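Local coordinates for hypothetical protein Llacc01001955 (PDB 1ZUJ) that probably binds DNA and protects the cell against oxidative stress, as a dodecameric Dps protein of the ferritin-like family, at residues A[34-48]-A[60-74]. Numbering follows the deposited sequence.
Sequences LSNIFYEKISLMQAG and FREIALKEDEWFYLI
F60 lies against the last turn of segment 34-48, with A47 CB over one face of its ring and L44 CD2 coming in obliquely, 4.0 Å from F60 CD1. One step on, R61 shows how an arginine can serve two subunits at once: its chain, extended from CG to NE, brings R61 NE to 2.9 Å from G48 O, a bent bond (138° at the hydrogen) that arrives above the carbonyl plane, with a weak second one from NH2, while NH1 forms a salt bridge to E76 of the second subunit. A leucine here would probably leave the G48 carbonyl without this donor and that E76 without its mate. I63, A64 and E67, with F60, form the hole that takes L44 as a knob; L44 CD1 lies 3.8 Å from both I63 CG2 and E67 CG. The axes of the two segments run antiparallel at 154°, 8.1 Å apart at their closest; they belong to helices 26-50 and 54-80, the first two of the ferritin-like four-helix bundle. The E67 carboxylate, turned 45° from that of E40, lies with OE1 4.5 Å from E40 OE2, and D120 of helix 110-131 brings a third acid close to E40. D68 OD1 lies 3.5 Å from K41 CE, alongside the lysine chain rather than in a salt bridge with its amine; D68 OD2 makes its salt bridge to K41 of the second subunit. Farther along, F71 CB touches I37 CG2, and I74 CG2 packs 3.8 Å from L34 CD2.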
ATOM      1  N   LEU A  34     -19.672  22.925 -19.114  1.00 72.38           N
ATOM      2  CA  LEU A  34     -18.580  23.372 -18.257  1.00 72.32           C
ATOM      3  C   LEU A  34     -19.031  24.474 -17.300  1.00 72.19           C
ATOM      4  O   LEU A  34     -18.622  24.517 -16.141  1.00 72.28           O
ATOM      5  CB  LEU A  34     -17.422  23.876 -19.100  1.00 72.25           C
ATOM      6  CG  LEU A  34     -16.678  22.796 -19.885  1.00 72.88           C
ATOM      7  CD1 LEU A  34     -16.539  23.202 -21.347  1.00 73.19           C
ATOM      8  CD2 LEU A  34     -15.299  22.489 -19.269  1.00 73.23           C
ATOM      9  N   SER A  35     -19.888  25.357 -17.798  1.00 72.04           N
ATOM     10  CA  SER A  35     -20.358  26.508 -17.036  1.00 71.91           C
ATOM     11  C   SER A  35     -21.440  26.136 -16.011  1.00 71.50           C
ATOM     12  O   SER A  35     -21.639  26.853 -15.032  1.00 71.45           O
ATOM     13  CB  SER A  35     -20.869  27.593 -18.000  1.00 72.07           C
ATOM     14  OG  SER A  35     -20.477  28.885 -17.580  1.00 72.42           O
ATOM     15  N   ASN A  36     -22.147  25.035 -16.253  1.00 71.09           N
ATOM     16  CA  ASN A  36     -23.075  24.475 -15.271  1.00 70.85           C
ATOM     17  C   ASN A  36     -22.287  23.831 -14.138  1.00 70.52           C
ATOM     18  O   ASN A  36     -22.423  24.216 -12.981  1.00 70.37           O
ATOM     19  CB  ASN A  36     -23.986  23.419 -15.907  1.00 70.85           C
ATOM     20  CG  ASN A  36     -24.771  23.955 -17.086  1.00 71.59           C
ATOM     21  OD1 ASN A  36     -24.956  23.258 -18.103  1.00 72.33           O
ATOM     22  ND2 ASN A  36     -25.230  25.197 -16.970  1.00 71.09           N
ATOM     23  N   ILE A  37     -21.443  22.863 -14.502  1.00 70.05           N
ATOM     24  CA  ILE A  37     -20.535  22.174 -13.581  1.00 69.44           C
ATOM     25  C   ILE A  37     -19.805  23.141 -12.645  1.00 69.14           C
ATOM     26  O   ILE A  37     -19.376  22.742 -11.557  1.00 69.08           O
ATOM     27  CB  ILE A  37     -19.515  21.339 -14.395  1.00 69.30           C
ATOM     28  CG1 ILE A  37     -20.194  20.079 -14.937  1.00 68.86           C
ATOM     29  CG2 ILE A  37     -18.283  20.981 -13.565  1.00 68.96           C
ATOM     30  CD1 ILE A  37     -19.563  19.549 -16.197  1.00 68.41           C
ATOM     31  N   PHE A  38     -19.645  24.395 -13.074  1.00 68.55           N
ATOM     32  CA  PHE A  38     -19.107  25.418 -12.194  1.00 68.06           C
ATOM     33  C   PHE A  38     -20.157  25.904 -11.223  1.00 67.46           C
ATOM     34  O   PHE A  38     -19.914  25.999 -10.030  1.00 67.36           O
ATOM     35  CB  PHE A  38     -18.575  26.629 -12.952  1.00 68.01           C
ATOM     36  CG  PHE A  38     -18.045  27.696 -12.034  1.00 68.00           C
ATOM     37  CD1 PHE A  38     -18.897  28.637 -11.457  1.00 67.75           C
ATOM     38  CD2 PHE A  38     -16.709  27.716 -11.685  1.00 67.70           C
ATOM     39  CE1 PHE A  38     -18.406  29.597 -10.585  1.00 67.11           C
ATOM     40  CE2 PHE A  38     -16.219  28.673 -10.823  1.00 67.29           C
ATOM     41  CZ  PHE A  38     -17.063  29.618 -10.273  1.00 66.85           C
ATOM     42  N   TYR A  39     -21.306  26.283 -11.742  1.00 66.99           N
ATOM     43  CA  TYR A  39     -22.380  26.717 -10.866  1.00 67.18           C
ATOM     44  C   TYR A  39     -22.688  25.595  -9.865  1.00 66.30           C
ATOM     45  O   TYR A  39     -22.904  25.860  -8.678  1.00 66.02           O
ATOM     46  CB  TYR A  39     -23.642  27.135 -11.668  1.00 67.64           C
ATOM     47  CG  TYR A  39     -23.866  28.659 -11.819  1.00 69.72           C
ATOM     48  CD1 TYR A  39     -24.977  29.293 -11.234  1.00 70.97           C
ATOM     49  CD2 TYR A  39     -22.981  29.458 -12.567  1.00 71.65           C
ATOM     50  CE1 TYR A  39     -25.188  30.679 -11.373  1.00 71.41           C
ATOM     51  CE2 TYR A  39     -23.192  30.844 -12.715  1.00 72.14           C
ATOM     52  CZ  TYR A  39     -24.294  31.439 -12.115  1.00 72.09           C
ATOM     53  OH  TYR A  39     -24.503  32.790 -12.261  1.00 72.72           O
ATOM     54  N   GLU A  40     -22.641  24.347 -10.351  1.00 65.62           N
ATOM     55  CA  GLU A  40     -23.132  23.153  -9.630  1.00 64.66           C
ATOM     56  C   GLU A  40     -22.341  22.837  -8.382  1.00 63.90           C
ATOM     57  O   GLU A  40     -22.910  22.632  -7.317  1.00 63.23           O
ATOM     58  CB  GLU A  40     -23.087  21.917 -10.531  1.00 64.63           C
ATOM     59  CG  GLU A  40     -24.438  21.472 -11.033  1.00 64.35           C
ATOM     60  CD  GLU A  40     -25.388  21.120  -9.916  1.00 64.62           C
ATOM     61  OE1 GLU A  40     -26.566  20.907 -10.221  1.00 64.48           O
ATOM     62  OE2 GLU A  40     -24.968  21.060  -8.741  1.00 64.35           O
ATOM     63  N   LYS A  41     -21.025  22.781  -8.540  1.00 63.33           N
ATOM     64  CA  LYS A  41     -20.114  22.665  -7.416  1.00 63.21           C
ATOM     65  C   LYS A  41     -20.583  23.537  -6.253  1.00 63.04           C
ATOM     66  O   LYS A  41     -20.686  23.070  -5.127  1.00 63.05           O
ATOM     67  CB  LYS A  41     -18.716  23.078  -7.848  1.00 63.13           C
ATOM     68  CG  LYS A  41     -17.707  23.134  -6.726  1.00 64.02           C
ATOM     69  CD  LYS A  41     -16.314  22.758  -7.252  1.00 65.35           C
ATOM     70  CE  LYS A  41     -15.193  23.067  -6.243  1.00 65.24           C
ATOM     71  NZ  LYS A  41     -15.223  24.479  -5.750  1.00 64.56           N
ATOM     72  N   ILE A  42     -20.907  24.795  -6.538  1.00 62.80           N
ATOM     73  CA  ILE A  42     -21.210  25.760  -5.480  1.00 62.38           C
ATOM     74  C   ILE A  42     -22.436  25.342  -4.673  1.00 61.79           C
ATOM     75  O   ILE A  42     -22.396  25.357  -3.460  1.00 61.38           O
ATOM     76  CB  ILE A  42     -21.368  27.226  -6.013  1.00 62.61           C
ATOM     77  CG1 ILE A  42     -20.511  27.521  -7.266  1.00 62.74           C
ATOM     78  CG2 ILE A  42     -20.997  28.231  -4.901  1.00 62.85           C
ATOM     79  CD1 ILE A  42     -19.008  27.208  -7.134  1.00 62.37           C
ATOM     80  N   SER A  43     -23.516  24.954  -5.346  1.00 61.70           N
ATOM     81  CA  SER A  43     -24.719  24.445  -4.658  1.00 61.43           C
ATOM     82  C   SER A  43     -24.462  23.150  -3.884  1.00 61.25           C
ATOM     83  O   SER A  43     -25.183  22.881  -2.919  1.00 61.38           O
ATOM     84  CB  SER A  43     -25.869  24.176  -5.636  1.00 61.31           C
ATOM     85  OG  SER A  43     -26.256  25.331  -6.347  1.00 61.02           O
ATOM     86  N   LEU A  44     -23.480  22.352  -4.342  1.00 60.85           N
ATOM     87  CA  LEU A  44     -23.053  21.099  -3.694  1.00 60.24           C
ATOM     88  C   LEU A  44     -22.171  21.426  -2.497  1.00 60.40           C
ATOM     89  O   LEU A  44     -22.570  21.209  -1.366  1.00 60.15           O
ATOM     90  CB  LEU A  44     -22.278  20.197  -4.667  1.00 59.95           C
ATOM     91  CG  LEU A  44     -23.019  19.576  -5.854  1.00 59.20           C
ATOM     92  CD1 LEU A  44     -22.039  19.081  -6.915  1.00 58.83           C
ATOM     93  CD2 LEU A  44     -23.912  18.452  -5.416  1.00 58.29           C
ATOM     94  N   MET A  45     -20.965  21.928  -2.769  1.00 60.58           N
ATOM     95  CA  MET A  45     -20.083  22.552  -1.774  1.00 60.77           C
ATOM     96  C   MET A  45     -20.858  23.291  -0.685  1.00 60.32           C
ATOM     97  O   MET A  45     -20.428  23.334   0.476  1.00 60.09           O
ATOM     98  CB  MET A  45     -19.123  23.525  -2.475  1.00 61.14           C
ATOM     99  CG  MET A  45     -17.742  23.654  -1.827  1.00 63.70           C
ATOM    100  SD  MET A  45     -16.278  23.529  -2.988  1.00 68.62           S
ATOM    101  CE  MET A  45     -15.463  25.217  -2.612  1.00 68.88           C
ATOM    102  N   GLN A  46     -21.999  23.867  -1.075  1.00 59.95           N
ATOM    103  CA  GLN A  46     -22.929  24.503  -0.142  1.00 59.62           C
ATOM    104  C   GLN A  46     -23.552  23.446   0.728  1.00 59.05           C
ATOM    105  O   GLN A  46     -23.476  23.523   1.947  1.00 58.79           O
ATOM    106  CB  GLN A  46     -24.052  25.273  -0.877  1.00 59.73           C
ATOM    107  CG  GLN A  46     -24.910  26.183   0.042  1.00 59.68           C
ATOM    108  CD  GLN A  46     -26.310  26.491  -0.485  1.00 59.54           C
ATOM    109  OE1 GLN A  46     -27.089  27.193   0.184  1.00 58.64           O
ATOM    110  NE2 GLN A  46     -26.633  25.979  -1.667  1.00 59.01           N
ATOM    111  N   ALA A  47     -24.189  22.479   0.070  1.00 58.74           N
ATOM    112  CA  ALA A  47     -24.933  21.403   0.726  1.00 58.44           C
ATOM    113  C   ALA A  47     -24.011  20.539   1.549  1.00 58.03           C
ATOM    114  O   ALA A  47     -24.371  20.095   2.625  1.00 57.70           O
ATOM    115  CB  ALA A  47     -25.672  20.558  -0.309  1.00 58.35           C
ATOM    116  N   GLY A  48     -22.805  20.330   1.040  1.00 57.87           N
ATOM    117  CA  GLY A  48     -21.774  19.609   1.755  1.00 57.71           C
ATOM    118  C   GLY A  48     -21.311  20.302   3.021  1.00 57.41           C
ATOM    119  O   GLY A  48     -20.620  19.690   3.827  1.00 57.74           O
ATOM    120  N   PHE A  60     -22.221  14.855  -1.187  1.00 43.90           N
ATOM    121  CA  PHE A  60     -22.092  16.183  -1.809  1.00 43.71           C
ATOM    122  C   PHE A  60     -20.645  16.595  -1.939  1.00 44.96           C
ATOM    123  O   PHE A  60     -20.244  17.048  -3.003  1.00 45.77           O
ATOM    124  CB  PHE A  60     -22.862  17.262  -1.032  1.00 42.74           C
ATOM    125  CG  PHE A  60     -24.364  17.048  -0.990  1.00 40.42           C
ATOM    126  CD1 PHE A  60     -25.055  16.524  -2.081  1.00 37.86           C
ATOM    127  CD2 PHE A  60     -25.086  17.366   0.154  1.00 38.44           C
ATOM    128  CE1 PHE A  60     -26.415  16.325  -2.024  1.00 36.24           C
ATOM    129  CE2 PHE A  60     -26.453  17.166   0.216  1.00 37.12           C
ATOM    130  CZ  PHE A  60     -27.116  16.648  -0.867  1.00 36.79           C
ATOM    131  N   ARG A  61     -19.842  16.427  -0.893  1.00 45.90           N
ATOM    132  CA  ARG A  61     -18.441  16.825  -0.990  1.00 47.01           C
ATOM    133  C   ARG A  61     -17.715  15.952  -1.992  1.00 47.33           C
ATOM    134  O   ARG A  61     -16.589  16.262  -2.389  1.00 47.61           O
ATOM    135  CB  ARG A  61     -17.718  16.716   0.352  1.00 47.48           C
ATOM    136  CG  ARG A  61     -18.311  17.528   1.463  1.00 48.95           C
ATOM    137  CD  ARG A  61     -17.341  17.785   2.578  1.00 51.59           C
ATOM    138  NE  ARG A  61     -17.988  18.413   3.730  1.00 54.09           N
ATOM    139  CZ  ARG A  61     -17.334  19.048   4.703  1.00 55.66           C
ATOM    140  NH1 ARG A  61     -16.003  19.121   4.677  1.00 56.56           N
ATOM    141  NH2 ARG A  61     -18.012  19.605   5.708  1.00 55.56           N
ATOM    142  N   GLU A  62     -18.362  14.850  -2.364  1.00 47.71           N
ATOM    143  CA  GLU A  62     -17.774  13.823  -3.209  1.00 48.31           C
ATOM    144  C   GLU A  62     -18.218  14.058  -4.643  1.00 48.06           C
ATOM    145  O   GLU A  62     -17.388  14.039  -5.539  1.00 48.21           O
ATOM    146  CB  GLU A  62     -18.172  12.417  -2.695  1.00 48.79           C
ATOM    147  CG  GLU A  62     -17.656  11.209  -3.483  1.00 50.09           C
ATOM    148  CD  GLU A  62     -18.768  10.230  -3.879  1.00 52.23           C
ATOM    149  OE1 GLU A  62     -18.953   9.993  -5.093  1.00 53.81           O
ATOM    150  OE2 GLU A  62     -19.467   9.690  -2.986  1.00 54.08           O
ATOM    151  N   ILE A  63     -19.514  14.285  -4.858  1.00 47.89           N
ATOM    152  CA  ILE A  63     -20.011  14.659  -6.177  1.00 47.72           C
ATOM    153  C   ILE A  63     -19.327  15.960  -6.579  1.00 48.31           C
ATOM    154  O   ILE A  63     -18.894  16.104  -7.728  1.00 48.50           O
ATOM    155  CB  ILE A  63     -21.540  14.846  -6.205  1.00 47.44           C
ATOM    156  CG1 ILE A  63     -22.280  13.536  -5.889  1.00 46.59           C
ATOM    157  CG2 ILE A  63     -21.973  15.322  -7.578  1.00 47.04           C
ATOM    158  CD1 ILE A  63     -23.687  13.732  -5.353  1.00 45.25           C
ATOM    159  N   ALA A  64     -19.219  16.886  -5.622  1.00 48.58           N
ATOM    160  CA  ALA A  64     -18.432  18.105  -5.778  1.00 48.91           C
ATOM    161  C   ALA A  64     -17.036  17.813  -6.313  1.00 49.52           C
ATOM    162  O   ALA A  64     -16.733  18.200  -7.420  1.00 49.82           O
ATOM    163  CB  ALA A  64     -18.355  18.866  -4.478  1.00 48.79           C
ATOM    164  N   LEU A  65     -16.196  17.119  -5.553  1.00 50.67           N
ATOM    165  CA  LEU A  65     -14.843  16.735  -6.028  1.00 51.57           C
ATOM    166  C   LEU A  65     -14.855  16.197  -7.475  1.00 52.25           C
ATOM    167  O   LEU A  65     -14.000  16.532  -8.306  1.00 51.74           O
ATOM    168  CB  LEU A  65     -14.208  15.675  -5.102  1.00 51.56           C
ATOM    169  CG  LEU A  65     -12.864  16.033  -4.449  1.00 52.35           C
ATOM    170  CD1 LEU A  65     -13.041  16.310  -2.942  1.00 53.59           C
ATOM    171  CD2 LEU A  65     -11.797  14.951  -4.676  1.00 52.46           C
ATOM    172  N   LYS A  66     -15.841  15.362  -7.767  1.00 53.41           N
ATOM    173  CA  LYS A  66     -15.934  14.722  -9.066  1.00 54.62           C
ATOM    174  C   LYS A  66     -16.312  15.754 -10.133  1.00 55.34           C
ATOM    175  O   LYS A  66     -15.834  15.674 -11.272  1.00 55.27           O
ATOM    176  CB  LYS A  66     -16.931  13.538  -9.036  1.00 54.92           C
ATOM    177  CG  LYS A  66     -16.264  12.142  -9.132  1.00 55.36           C
ATOM    178  CD  LYS A  66     -15.874  11.758 -10.580  1.00 56.02           C
ATOM    179  CE  LYS A  66     -14.610  10.887 -10.632  1.00 56.87           C
ATOM    180  NZ  LYS A  66     -14.545   9.823  -9.561  1.00 56.99           N
ATOM    181  N   GLU A  67     -17.153  16.722  -9.762  1.00 56.04           N
ATOM    182  CA  GLU A  67     -17.496  17.810 -10.674  1.00 56.58           C
ATOM    183  C   GLU A  67     -16.243  18.594 -10.990  1.00 57.35           C
ATOM    184  O   GLU A  67     -15.866  18.709 -12.142  1.00 57.27           O
ATOM    185  CB  GLU A  67     -18.575  18.725 -10.102  1.00 56.26           C
ATOM    186  CG  GLU A  67     -19.897  18.021  -9.850  1.00 55.63           C
ATOM    187  CD  GLU A  67     -20.812  17.947 -11.060  1.00 55.11           C
ATOM    188  OE1 GLU A  67     -21.946  18.469 -10.935  1.00 56.60           O
ATOM    189  OE2 GLU A  67     -20.432  17.344 -12.100  1.00 51.45           O
ATOM    190  N   ASP A  68     -15.566  19.069  -9.959  1.00 58.54           N
ATOM    191  CA  ASP A  68     -14.347  19.847 -10.143  1.00 60.03           C
ATOM    192  C   ASP A  68     -13.181  19.101 -10.798  1.00 61.02           C
ATOM    193  O   ASP A  68     -12.053  19.616 -10.832  1.00 60.91           O
ATOM    194  CB  ASP A  68     -13.871  20.404  -8.806  1.00 60.32           C
ATOM    195  CG  ASP A  68     -12.939  21.567  -8.981  1.00 61.15           C
ATOM    196  OD1 ASP A  68     -13.445  22.694  -9.225  1.00 62.14           O
ATOM    197  OD2 ASP A  68     -11.697  21.431  -8.920  1.00 61.93           O
ATOM    198  N   GLU A  69     -13.445  17.884 -11.276  1.00 62.37           N
ATOM    199  CA  GLU A  69     -12.489  17.112 -12.078  1.00 63.42           C
ATOM    200  C   GLU A  69     -13.078  16.759 -13.458  1.00 64.11           C
ATOM    201  O   GLU A  69     -12.339  16.575 -14.433  1.00 64.11           O
ATOM    202  CB  GLU A  69     -12.066  15.865 -11.279  1.00 63.60           C
ATOM    203  CG  GLU A  69     -11.417  14.710 -12.042  1.00 64.02           C
ATOM    204  CD  GLU A  69     -11.780  13.371 -11.429  1.00 64.36           C
ATOM    205  OE1 GLU A  69     -11.675  13.256 -10.185  1.00 64.83           O
ATOM    206  OE2 GLU A  69     -12.186  12.449 -12.176  1.00 63.84           O
ATOM    207  N   TRP A  70     -14.403  16.654 -13.530  1.00 64.97           N
ATOM    208  CA  TRP A  70     -15.112  16.645 -14.803  1.00 65.78           C
ATOM    209  C   TRP A  70     -14.877  17.967 -15.541  1.00 66.64           C
ATOM    210  O   TRP A  70     -14.910  18.017 -16.769  1.00 66.62           O
ATOM    211  CB  TRP A  70     -16.617  16.466 -14.587  1.00 65.71           C
ATOM    212  CG  TRP A  70     -17.078  15.055 -14.309  1.00 65.38           C
ATOM    213  CD1 TRP A  70     -17.886  14.659 -13.282  1.00 64.99           C
ATOM    214  CD2 TRP A  70     -16.788  13.861 -15.068  1.00 64.12           C
ATOM    215  NE1 TRP A  70     -18.107  13.306 -13.349  1.00 65.06           N
ATOM    216  CE2 TRP A  70     -17.446  12.789 -14.431  1.00 63.86           C
ATOM    217  CE3 TRP A  70     -16.040  13.588 -16.218  1.00 63.50           C
ATOM    218  CZ2 TRP A  70     -17.383  11.479 -14.902  1.00 62.44           C
ATOM    219  CZ3 TRP A  70     -15.977  12.273 -16.684  1.00 62.71           C
ATOM    220  CH2 TRP A  70     -16.643  11.245 -16.026  1.00 62.46           C
ATOM    221  N   PHE A  71     -14.658  19.036 -14.777  1.00 67.66           N
ATOM    222  CA  PHE A  71     -14.338  20.344 -15.328  1.00 68.53           C
ATOM    223  C   PHE A  71     -12.973  20.226 -15.920  1.00 69.18           C
ATOM    224  O   PHE A  71     -12.788  20.497 -17.099  1.00 69.75           O
ATOM    225  CB  PHE A  71     -14.340  21.405 -14.224  1.00 68.77           C
ATOM    226  CG  PHE A  71     -14.053  22.812 -14.702  1.00 69.33           C
ATOM    227  CD1 PHE A  71     -14.966  23.498 -15.486  1.00 69.62           C
ATOM    228  CD2 PHE A  71     -12.883  23.460 -14.316  1.00 69.96           C
ATOM    229  CE1 PHE A  71     -14.705  24.789 -15.898  1.00 70.07           C
ATOM    230  CE2 PHE A  71     -12.614  24.750 -14.726  1.00 70.05           C
ATOM    231  CZ  PHE A  71     -13.526  25.413 -15.523  1.00 70.47           C
ATOM    232  N   TYR A  72     -12.022  19.784 -15.107  1.00 69.84           N
ATOM    233  CA  TYR A  72     -10.648  19.631 -15.559  1.00 70.39           C
ATOM    234  C   TYR A  72     -10.505  18.783 -16.821  1.00 70.46           C
ATOM    235  O   TYR A  72      -9.702  19.109 -17.684  1.00 70.47           O
ATOM    236  CB  TYR A  72      -9.786  19.025 -14.455  1.00 70.60           C
ATOM    237  CG  TYR A  72      -8.890  20.025 -13.776  1.00 71.73           C
ATOM    238  CD1 TYR A  72      -7.827  20.612 -14.459  1.00 72.01           C
ATOM    239  CD2 TYR A  72      -9.095  20.373 -12.439  1.00 73.34           C
ATOM    240  CE1 TYR A  72      -6.993  21.533 -13.831  1.00 72.91           C
ATOM    241  CE2 TYR A  72      -8.256  21.283 -11.793  1.00 74.10           C
ATOM    242  CZ  TYR A  72      -7.213  21.862 -12.498  1.00 73.87           C
ATOM    243  OH  TYR A  72      -6.401  22.769 -11.869  1.00 74.21           O
ATOM    244  N   LEU A  73     -11.275  17.706 -16.942  1.00 70.79           N
ATOM    245  CA  LEU A  73     -11.002  16.722 -17.993  1.00 71.23           C
ATOM    246  C   LEU A  73     -11.694  17.029 -19.314  1.00 71.16           C
ATOM    247  O   LEU A  73     -11.133  16.761 -20.373  1.00 71.19           O
ATOM    248  CB  LEU A  73     -11.313  15.288 -17.529  1.00 71.41           C
ATOM    249  CG  LEU A  73     -10.110  14.338 -17.702  1.00 72.18           C
ATOM    250  CD1 LEU A  73      -9.716  13.637 -16.388  1.00 72.84           C
ATOM    251  CD2 LEU A  73     -10.380  13.326 -18.814  1.00 72.64           C
ATOM    252  N   ILE A  74     -12.902  17.581 -19.254  1.00 71.18           N
ATOM    253  CA  ILE A  74     -13.590  18.039 -20.460  1.00 71.23           C
ATOM    254  C   ILE A  74     -12.800  19.181 -21.085  1.00 71.51           C
ATOM    255  O   ILE A  74     -12.527  19.178 -22.294  1.00 71.34           O
ATOM    256  CB  ILE A  74     -15.009  18.499 -20.122  1.00 71.16           C
ATOM    257  CG1 ILE A  74     -15.879  17.292 -19.750  1.00 70.86           C
ATOM    258  CG2 ILE A  74     -15.611  19.285 -21.287  1.00 71.16           C
ATOM    259  CD1 ILE A  74     -16.063  16.273 -20.865  1.00 70.70           C
TER